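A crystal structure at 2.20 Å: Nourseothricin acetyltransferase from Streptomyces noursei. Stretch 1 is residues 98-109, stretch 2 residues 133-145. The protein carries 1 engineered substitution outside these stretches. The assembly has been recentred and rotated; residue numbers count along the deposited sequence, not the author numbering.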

# COMPACT_ATOMS: atom_id res chain seq x y z
N SER A 98 11.54 2.12 7.55
CA SER A 98 11.20 3.48 7.17
C SER A 98 10.04 3.92 8.08
O SER A 98 9.12 3.13 8.30
N TYR A 99 10.08 5.15 8.59
CA TYR A 99 9.03 5.66 9.47
C TYR A 99 8.19 6.75 8.80
O TYR A 99 8.75 7.66 8.18
N SER A 100 6.87 6.68 8.98
CA SER A 100 5.93 7.68 8.48
C SER A 100 5.11 8.20 9.66
O SER A 100 4.36 7.43 10.29
N GLY A 101 5.31 9.47 9.99
CA GLY A 101 4.64 10.15 11.10
C GLY A 101 3.15 10.38 10.95
O GLY A 101 2.44 10.42 11.96
N TRP A 102 2.64 10.57 9.71
CA TRP A 102 1.20 10.80 9.49
C TRP A 102 0.31 9.69 10.14
O TRP A 102 -0.70 9.99 10.78
N ASN A 103 0.69 8.42 9.97
CA ASN A 103 -0.05 7.32 10.56
C ASN A 103 0.78 6.56 11.57
O ASN A 103 0.38 5.48 12.01
N ARG A 104 1.94 7.16 11.98
CA ARG A 104 2.87 6.64 12.98
C ARG A 104 3.19 5.17 12.67
O ARG A 104 3.11 4.28 13.53
N ARG A 105 3.50 4.92 11.41
CA ARG A 105 3.77 3.58 10.95
C ARG A 105 5.24 3.38 10.68
O ARG A 105 5.84 4.13 9.92
N LEU A 106 5.79 2.32 11.24
CA LEU A 106 7.14 1.92 10.92
C LEU A 106 6.97 0.79 9.89
O LEU A 106 6.40 -0.26 10.19
N THR A 107 7.38 1.04 8.67
CA THR A 107 7.33 0.08 7.58
C THR A 107 8.60 -0.74 7.56
O THR A 107 9.70 -0.19 7.59
N VAL A 108 8.45 -2.05 7.52
CA VAL A 108 9.60 -2.95 7.40
C VAL A 108 9.70 -3.11 5.88
O VAL A 108 8.90 -3.85 5.29
N GLU A 109 10.56 -2.32 5.24
CA GLU A 109 10.70 -2.31 3.77
C GLU A 109 11.22 -3.63 3.24
O GLU A 109 10.73 -4.13 2.23
N PHE A 133 13.43 0.86 17.40
CA PHE A 133 13.45 2.06 16.56
C PHE A 133 12.03 2.66 16.41
O PHE A 133 11.88 3.88 16.42
N ALA A 134 11.01 1.79 16.26
CA ALA A 134 9.61 2.20 16.14
C ALA A 134 9.17 2.94 17.42
O ALA A 134 8.57 4.02 17.33
N ARG A 135 9.52 2.38 18.59
CA ARG A 135 9.24 2.96 19.90
C ARG A 135 9.89 4.33 20.02
O ARG A 135 9.20 5.27 20.35
N GLU A 136 11.19 4.44 19.66
CA GLU A 136 11.96 5.71 19.68
C GLU A 136 11.24 6.81 18.87
O GLU A 136 11.14 7.95 19.33
N ARG A 137 10.69 6.45 17.70
CA ARG A 137 9.94 7.35 16.82
C ARG A 137 8.51 7.62 17.30
O ARG A 137 7.86 8.52 16.77
N GLY A 138 8.03 6.86 18.29
CA GLY A 138 6.67 6.97 18.80
C GLY A 138 5.64 6.35 17.87
O GLY A 138 4.50 6.82 17.81
N ALA A 139 6.03 5.26 17.15
CA ALA A 139 5.14 4.55 16.23
C ALA A 139 3.97 3.89 16.97
O ALA A 139 4.13 3.48 18.12
N GLY A 140 2.82 3.82 16.33
CA GLY A 140 1.65 3.15 16.89
C GLY A 140 1.62 1.70 16.43
O GLY A 140 1.00 0.85 17.09
N HIS A 141 2.29 1.40 15.27
CA HIS A 141 2.35 0.04 14.73
C HIS A 141 3.53 -0.19 13.76
O HIS A 141 4.14 0.73 13.22
N LEU A 142 3.84 -1.47 13.55
CA LEU A 142 4.85 -1.96 12.60
C LEU A 142 4.07 -2.58 11.47
O LEU A 142 2.99 -3.13 11.67
N TRP A 143 4.57 -2.44 10.27
CA TRP A 143 3.86 -2.92 9.10
C TRP A 143 4.81 -3.59 8.14
O TRP A 143 5.95 -3.15 8.00
N LEU A 144 4.33 -4.62 7.42
CA LEU A 144 5.17 -5.23 6.39
C LEU A 144 4.34 -5.78 5.24
O LEU A 144 3.14 -6.03 5.37
N GLU A 145 5.02 -6.00 4.14
CA GLU A 145 4.49 -6.59 2.93
C GLU A 145 5.24 -7.90 2.77
O GLU A 145 6.43 -7.97 3.08

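Two parallel strands joined edge to edge sort their side chains by alternation, and the pairing of 105-109 with 141-145 in this acetyltransferase illustrates how one face is aliphatic and the other mixes aromatic and polar groups. On the face carrying Leu106, Val108, Leu142 and Leu144, Leu106 forms the apolar centre. With chi1 t and chi2 off-rotamer at -94°, it reaches the helix that leads into the second strand: its CD2 lies 3.7 Å from CD2 of Phe133, at the edge of that ring, and its CG 3.8 Å from CB of Ala134. Leu142 (m, p) is a looser neighbour, its CD2 4.3 Å from CD1 of Leu106. Farther along, Val108 (t) packs CB to CB against Leu144 (p, p) at 4.0 Å.

Beside this cluster, Tyr99 (t) points toward the second stretch. CB of Arg137 sits almost exactly on the ring normal, 3.6 Å from the Tyr99 ring centroid, a CH-pi contact, while CE1 of Tyr99 touches CB of Ala139 at 3.6 Å. The end of Arg137 leads away.

The face carrying Arg105, Thr107, His141 and Trp143 is built around one arginine. Arg105 (t, t, m) lays its guanidinium flat on Trp143 (t), centres 3.5 Å apart and planes at 11°, a stack that is also a cation-pi contact. The same group donates in its own plane, from NE to NE2 of His141 (p) at 2.9 Å, so one arginine serves both aromatic rings. CG2 of Thr107 (m) meets the edge of the indole, 3.7 Å from CE3 of Trp143.

At the polar edge, Arg104 (m, t, p) folds its guanidinium over CA of Gly140 and gives weak hydrogen bonds from NE and NH2 to O of Gly138, both 3.1 Å. Water 1 links O of Asn103 (2.7 Å) to ND1 of His141 (2.9 Å from the water oxygen).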

# COMPACT_ATOMS: atom_id res chain seq x y z
CB SER A 98 10.79 3.53 5.70
OG SER A 98 10.11 4.73 5.40
CB TYR A 99 9.63 6.19 10.78
CG TYR A 99 8.56 6.67 11.74
CD1 TYR A 99 7.68 5.77 12.34
CD2 TYR A 99 8.42 8.02 12.05
CE1 TYR A 99 6.69 6.21 13.21
CE2 TYR A 99 7.44 8.47 12.92
CZ TYR A 99 6.59 7.55 13.52
OH TYR A 99 5.60 7.97 14.36
CB SER A 100 5.03 7.07 7.39
OG SER A 100 3.88 7.87 7.16
CB TRP A 102 0.89 11.00 7.98
CG TRP A 102 -0.49 10.55 7.60
CD1 TRP A 102 -1.68 11.13 7.95
CD2 TRP A 102 -0.82 9.33 6.93
NE1 TRP A 102 -2.73 10.35 7.53
CE2 TRP A 102 -2.24 9.25 6.89
CE3 TRP A 102 -0.07 8.34 6.28
CZ2 TRP A 102 -2.91 8.20 6.25
CZ3 TRP A 102 -0.74 7.31 5.65
CH2 TRP A 102 -2.14 7.24 5.65
CB ASN A 103 -0.65 6.40 9.49
CG ASN A 103 0.36 5.72 8.61
OD1 ASN A 103 1.54 6.08 8.58
ND2 ASN A 103 -0.11 4.76 7.81
CB ARG A 104 2.30 6.81 14.40
CG ARG A 104 1.90 8.24 14.77
CD ARG A 104 0.96 8.25 15.96
NE ARG A 104 1.59 7.76 17.20
CZ ARG A 104 1.05 6.87 18.02
NH1 ARG A 104 -0.14 6.34 17.75
NH2 ARG A 104 1.70 6.49 19.12
CB ARG A 105 2.92 3.28 9.68
CG ARG A 105 3.35 2.02 8.91
CD ARG A 105 2.55 1.83 7.63
NE ARG A 105 1.19 1.34 7.92
CZ ARG A 105 0.33 0.93 6.99
NH1 ARG A 105 0.69 0.91 5.71
NH2 ARG A 105 -0.85 0.47 7.34
CB LEU A 106 7.88 1.46 12.18
CG LEU A 106 9.41 1.33 12.17
CD1 LEU A 106 9.87 -0.05 11.85
CD2 LEU A 106 10.11 2.46 11.44
CB THR A 107 7.06 0.83 6.24
OG1 THR A 107 5.71 1.29 6.27
CG2 THR A 107 7.27 -0.05 4.99
CB VAL A 108 9.38 -4.30 8.15
CG1 VAL A 108 10.58 -5.22 7.97
CG2 VAL A 108 9.08 -4.08 9.64
CB GLU A 109 11.64 -1.19 3.31
CG GLU A 109 11.29 0.19 3.82
CD GLU A 109 10.42 1.03 2.90
OE1 GLU A 109 9.50 0.48 2.27
OE2 GLU A 109 10.64 2.27 2.87
CB PHE A 133 14.04 1.71 15.18
CG PHE A 133 14.22 2.88 14.23
CD1 PHE A 133 15.27 3.77 14.40
CD2 PHE A 133 13.33 3.10 13.19
CE1 PHE A 133 15.45 4.85 13.51
CE2 PHE A 133 13.50 4.17 12.31
CZ PHE A 133 14.56 5.03 12.46
CB ALA A 134 8.72 0.98 15.90
CB ARG A 135 9.71 2.02 21.04
CG ARG A 135 8.86 0.75 21.19
CD ARG A 135 9.16 -0.01 22.47
NE ARG A 135 8.60 0.66 23.66
CZ ARG A 135 8.69 0.19 24.90
NH1 ARG A 135 9.30 -0.97 25.15
NH2 ARG A 135 8.16 0.87 25.91
CB GLU A 136 13.39 5.50 19.15
CG GLU A 136 14.29 4.68 20.04
CD GLU A 136 15.63 4.27 19.43
OE1 GLU A 136 16.13 4.98 18.52
OE2 GLU A 136 16.19 3.24 19.88
CB ARG A 137 9.92 6.80 15.38
CG ARG A 137 11.29 6.74 14.70
CD ARG A 137 11.75 8.10 14.21
NE ARG A 137 13.15 8.10 13.77
CZ ARG A 137 14.19 8.33 14.57
NH1 ARG A 137 14.00 8.54 15.87
NH2 ARG A 137 15.42 8.33 14.09
CB ALA A 139 5.93 3.49 15.46
CB HIS A 141 1.00 -0.38 14.07
CG HIS A 141 0.70 0.28 12.75
ND1 HIS A 141 0.14 1.55 12.68
CD2 HIS A 141 0.88 -0.19 11.49
CE1 HIS A 141 -0.02 1.80 11.39
NE2 HIS A 141 0.43 0.79 10.63
CB LEU A 142 5.78 -2.98 13.24
CG LEU A 142 6.95 -2.41 14.03
CD1 LEU A 142 6.54 -2.15 15.46
CD2 LEU A 142 8.15 -3.38 14.00
CB TRP A 143 3.16 -1.72 8.42
CG TRP A 143 2.36 -2.03 7.19
CD1 TRP A 143 1.02 -2.29 7.13
CD2 TRP A 143 2.84 -2.06 5.83
NE1 TRP A 143 0.63 -2.46 5.82
CE2 TRP A 143 1.72 -2.34 5.01
CE3 TRP A 143 4.11 -1.92 5.24
CZ2 TRP A 143 1.83 -2.41 3.61
CZ3 TRP A 143 4.21 -2.01 3.85
CH2 TRP A 143 3.08 -2.22 3.05
CB LEU A 144 6.14 -6.31 6.97
CG LEU A 144 5.51 -7.56 7.61
CD1 LEU A 144 5.19 -8.64 6.53
CD2 LEU A 144 6.42 -8.13 8.68
CB GLU A 145 4.78 -5.67 1.76
CG GLU A 145 4.18 -6.11 0.45
CD GLU A 145 5.22 -6.74 -0.44
OE1 GLU A 145 5.98 -5.99 -1.11
OE2 GLU A 145 5.31 -7.98 -0.44
O HOH W 1 -0.30 4.00 14.21
O HOH W 2 8.92 -6.80 1.59